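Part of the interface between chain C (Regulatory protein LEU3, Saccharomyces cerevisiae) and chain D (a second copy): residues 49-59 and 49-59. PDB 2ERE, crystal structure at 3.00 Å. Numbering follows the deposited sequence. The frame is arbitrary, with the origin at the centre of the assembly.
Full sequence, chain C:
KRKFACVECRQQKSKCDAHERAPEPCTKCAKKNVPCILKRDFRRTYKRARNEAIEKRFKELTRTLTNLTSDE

Chain C 49-59: ARNEAIEKRFK
Chain D (49-59) ARNEAIEKRFK

How do the two backbones run? Each stretch is helical throughout and belongs to a longer helix, held by i to i+4 bonds such as I54(C) N to R50(C) O at 3.0 Å. The N-to-C directions differ by 49°, and the axes approach to 9.8 Å. The register is nearly symmetric: CA of N51(C) lies 6.4 Å from CA of N51(D), CA of F58(C) lies 6.3 Å from CA of F58(D), and CA of I54(C) sits 6.8 Å from CA of E55(D), as does CA of E55(C) from CA of I54(D).

What forms the apolar seam? I54(C) CG2 meets I54(D) CG2 at 3.5 Å; both isoleucines are buried, with chi1 m and chi2 t, and their branched side chains fill the space between the helices. One turn on, F58(C) CD1 and F58(D) CD1 touch at 3.5 Å, each ring meeting the other at its edge, with chi1 t and chi2 71°. F58(C) CG also lies 4.4 Å from I54(D) CG2, so ring and aliphatic branch close one continuous patch. The phenylalanines lose the most surface here, out of 643 Å² buried in total.

Which charges flank it? R50(C) NH2 and E55(D) OE1 form a salt bridge of 3.1 Å, and E55(C) OE1 repeats it with R50(D) NH2 at 3.1 Å. Arginine (chi1 t, chi2 m, chi3 t) and glutamate (t, t, chi3 -59°) leave their helices sideways, but both are long enough for their ends to meet. The glutamate's methylene also packs: E55(D) CG is 3.4 Å from I54(C) CD1.

What happens at N51(C) and N51(D)? Both asparagines point toward the partner, with chi1 m. A shared water donates weak hydrogen bonds to N51(C) O at 3.5 Å and N51(D) O at 3.3 Å, linking the two backbones.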

# COMPACT_ATOMS: atom_id res chain seq x y z
N ALA C 49 -3.75 3.32 4.90
CA ALA C 49 -4.26 3.19 6.25
C ALA C 49 -4.75 1.77 6.52
O ALA C 49 -4.41 1.15 7.54
CB ALA C 49 -5.40 4.18 6.47
N ARG C 50 -5.54 1.26 5.60
CA ARG C 50 -6.08 -0.08 5.72
C ARG C 50 -5.00 -1.10 6.05
O ARG C 50 -4.94 -1.65 7.15
CB ARG C 50 -6.77 -0.46 4.42
CG ARG C 50 -7.30 -1.86 4.40
CD ARG C 50 -6.24 -2.85 3.97
NE ARG C 50 -6.81 -4.18 3.83
CZ ARG C 50 -7.88 -4.46 3.09
NH1 ARG C 50 -8.50 -3.50 2.42
NH2 ARG C 50 -8.33 -5.70 3.02
N ASN C 51 -4.13 -1.34 5.08
CA ASN C 51 -3.07 -2.30 5.27
C ASN C 51 -2.33 -1.98 6.54
O ASN C 51 -1.78 -2.87 7.17
CB ASN C 51 -2.14 -2.27 4.08
CG ASN C 51 -2.85 -2.68 2.81
OD1 ASN C 51 -3.68 -1.94 2.28
ND2 ASN C 51 -2.55 -3.88 2.32
N GLU C 52 -2.34 -0.72 6.94
CA GLU C 52 -1.67 -0.36 8.18
C GLU C 52 -2.37 -1.08 9.32
O GLU C 52 -1.72 -1.71 10.16
CB GLU C 52 -1.74 1.15 8.42
CG GLU C 52 -0.85 1.97 7.49
CD GLU C 52 -0.08 3.06 8.24
OE1 GLU C 52 0.67 3.83 7.59
OE2 GLU C 52 -0.22 3.15 9.48
N ALA C 53 -3.69 -1.00 9.33
CA ALA C 53 -4.48 -1.65 10.37
C ALA C 53 -4.12 -3.12 10.36
O ALA C 53 -3.66 -3.67 11.37
CB ALA C 53 -5.97 -1.48 10.09
N ILE C 54 -4.32 -3.75 9.21
CA ILE C 54 -4.01 -5.16 9.04
C ILE C 54 -2.68 -5.51 9.68
O ILE C 54 -2.63 -6.32 10.61
CB ILE C 54 -3.94 -5.56 7.55
CG1 ILE C 54 -5.35 -5.71 6.98
CG2 ILE C 54 -3.20 -6.86 7.39
CD1 ILE C 54 -5.38 -6.40 5.63
N GLU C 55 -1.61 -4.90 9.20
CA GLU C 55 -0.30 -5.20 9.73
C GLU C 55 -0.21 -5.01 11.23
O GLU C 55 0.51 -5.73 11.91
CB GLU C 55 0.76 -4.35 9.06
CG GLU C 55 2.16 -4.85 9.32
CD GLU C 55 3.22 -3.94 8.76
OE1 GLU C 55 3.21 -3.70 7.53
OE2 GLU C 55 4.06 -3.46 9.55
N LYS C 56 -0.95 -4.03 11.74
CA LYS C 56 -0.93 -3.79 13.17
C LYS C 56 -1.63 -4.95 13.87
O LYS C 56 -1.07 -5.56 14.79
CB LYS C 56 -1.63 -2.47 13.51
CG LYS C 56 -1.76 -2.23 15.00
CD LYS C 56 -2.43 -0.89 15.31
CE LYS C 56 -2.99 -0.83 16.74
NZ LYS C 56 -4.17 -1.73 16.96
N ARG C 57 -2.84 -5.27 13.44
CA ARG C 57 -3.60 -6.36 14.03
C ARG C 57 -2.84 -7.67 13.88
O ARG C 57 -2.81 -8.50 14.78
CB ARG C 57 -4.97 -6.47 13.36
CG ARG C 57 -5.80 -5.22 13.54
CD ARG C 57 -7.22 -5.42 13.06
NE ARG C 57 -7.30 -5.53 11.60
CZ ARG C 57 -8.44 -5.53 10.91
NH1 ARG C 57 -9.60 -5.43 11.55
NH2 ARG C 57 -8.42 -5.62 9.59
N PHE C 58 -2.24 -7.84 12.72
CA PHE C 58 -1.46 -9.03 12.44
C PHE C 58 -0.40 -9.15 13.51
O PHE C 58 -0.16 -10.23 14.03
CB PHE C 58 -0.81 -8.90 11.07
CG PHE C 58 -0.05 -10.12 10.63
CD1 PHE C 58 -0.72 -11.29 10.27
CD2 PHE C 58 1.34 -10.10 10.55
CE1 PHE C 58 -0.02 -12.42 9.83
CE2 PHE C 58 2.05 -11.22 10.12
CZ PHE C 58 1.37 -12.38 9.75
N LYS C 59 0.23 -8.03 13.83
CA LYS C 59 1.29 -8.04 14.84
C LYS C 59 0.78 -8.57 16.16
O LYS C 59 1.32 -9.53 16.69
CB LYS C 59 1.86 -6.64 15.01
N ALA D 49 3.30 -5.50 -2.90
CA ALA D 49 3.47 -6.94 -2.80
C ALA D 49 3.53 -7.39 -1.34
O ALA D 49 2.85 -8.33 -0.92
CB ALA D 49 4.73 -7.36 -3.53
N ARG D 50 4.36 -6.70 -0.58
CA ARG D 50 4.53 -7.01 0.83
C ARG D 50 3.20 -7.13 1.55
O ARG D 50 2.78 -8.21 1.96
CB ARG D 50 5.37 -5.92 1.48
CG ARG D 50 5.55 -6.09 2.95
CD ARG D 50 4.41 -5.48 3.72
NE ARG D 50 4.66 -5.55 5.15
CZ ARG D 50 5.77 -5.09 5.73
NH1 ARG D 50 6.73 -4.54 4.99
NH2 ARG D 50 5.92 -5.19 7.04
N ASN D 51 2.52 -6.00 1.70
CA ASN D 51 1.25 -5.98 2.37
C ASN D 51 0.35 -7.03 1.77
O ASN D 51 -0.52 -7.56 2.46
CB ASN D 51 0.63 -4.61 2.26
CG ASN D 51 1.48 -3.55 2.93
OD1 ASN D 51 2.55 -3.19 2.44
ND2 ASN D 51 1.02 -3.08 4.08
N GLU D 52 0.56 -7.36 0.50
CA GLU D 52 -0.25 -8.39 -0.12
C GLU D 52 -0.00 -9.70 0.63
O GLU D 52 -0.94 -10.40 1.02
CB GLU D 52 0.11 -8.56 -1.59
CG GLU D 52 -0.33 -7.42 -2.49
CD GLU D 52 -0.97 -7.91 -3.79
OE1 GLU D 52 -1.35 -7.07 -4.63
OE2 GLU D 52 -1.08 -9.15 -3.96
N ALA D 53 1.27 -10.02 0.83
CA ALA D 53 1.65 -11.23 1.53
C ALA D 53 0.96 -11.21 2.88
O ALA D 53 0.17 -12.10 3.21
CB ALA D 53 3.15 -11.29 1.72
N ILE D 54 1.25 -10.17 3.65
CA ILE D 54 0.66 -10.00 4.97
C ILE D 54 -0.82 -10.34 4.96
O ILE D 54 -1.26 -11.25 5.65
CB ILE D 54 0.83 -8.55 5.48
CG1 ILE D 54 2.24 -8.33 5.99
CG2 ILE D 54 -0.15 -8.29 6.60
CD1 ILE D 54 2.40 -7.06 6.81
N GLU D 55 -1.59 -9.59 4.18
CA GLU D 55 -3.02 -9.81 4.14
C GLU D 55 -3.37 -11.24 3.78
O GLU D 55 -4.37 -11.77 4.27
CB GLU D 55 -3.68 -8.87 3.14
CG GLU D 55 -5.18 -8.82 3.30
CD GLU D 55 -5.85 -7.98 2.24
OE1 GLU D 55 -5.53 -6.78 2.13
OE2 GLU D 55 -6.70 -8.53 1.51
N LYS D 56 -2.56 -11.86 2.93
CA LYS D 56 -2.83 -13.24 2.55
C LYS D 56 -2.59 -14.14 3.75
O LYS D 56 -3.46 -14.92 4.13
CB LYS D 56 -1.93 -13.66 1.39
CG LYS D 56 -2.06 -15.13 1.04
CD LYS D 56 -1.18 -15.51 -0.15
CE LYS D 56 -0.94 -17.03 -0.23
NZ LYS D 56 -0.08 -17.55 0.89
N ARG D 57 -1.42 -14.00 4.37
CA ARG D 57 -1.09 -14.81 5.54
C ARG D 57 -2.08 -14.54 6.66
O ARG D 57 -2.50 -15.45 7.38
CB ARG D 57 0.33 -14.48 6.01
CG ARG D 57 1.39 -14.80 4.97
CD ARG D 57 2.79 -14.66 5.52
NE ARG D 57 3.15 -13.27 5.79
CZ ARG D 57 4.38 -12.86 6.11
NH1 ARG D 57 5.38 -13.74 6.20
NH2 ARG D 57 4.61 -11.56 6.33
N PHE D 58 -2.44 -13.28 6.81
CA PHE D 58 -3.39 -12.89 7.82
C PHE D 58 -4.66 -13.69 7.61
O PHE D 58 -5.25 -14.19 8.55
CB PHE D 58 -3.69 -11.40 7.69
CG PHE D 58 -4.60 -10.87 8.76
CD1 PHE D 58 -4.16 -10.73 10.07
CD2 PHE D 58 -5.90 -10.47 8.44
CE1 PHE D 58 -5.00 -10.20 11.06
CE2 PHE D 58 -6.74 -9.94 9.42
CZ PHE D 58 -6.29 -9.81 10.74
N LYS D 59 -5.06 -13.81 6.35
CA LYS D 59 -6.28 -14.55 6.02
C LYS D 59 -6.21 -15.98 6.51
O LYS D 59 -7.07 -16.42 7.27
CB LYS D 59 -6.52 -14.53 4.52
O HOH W 1 -1.37 -5.15 4.60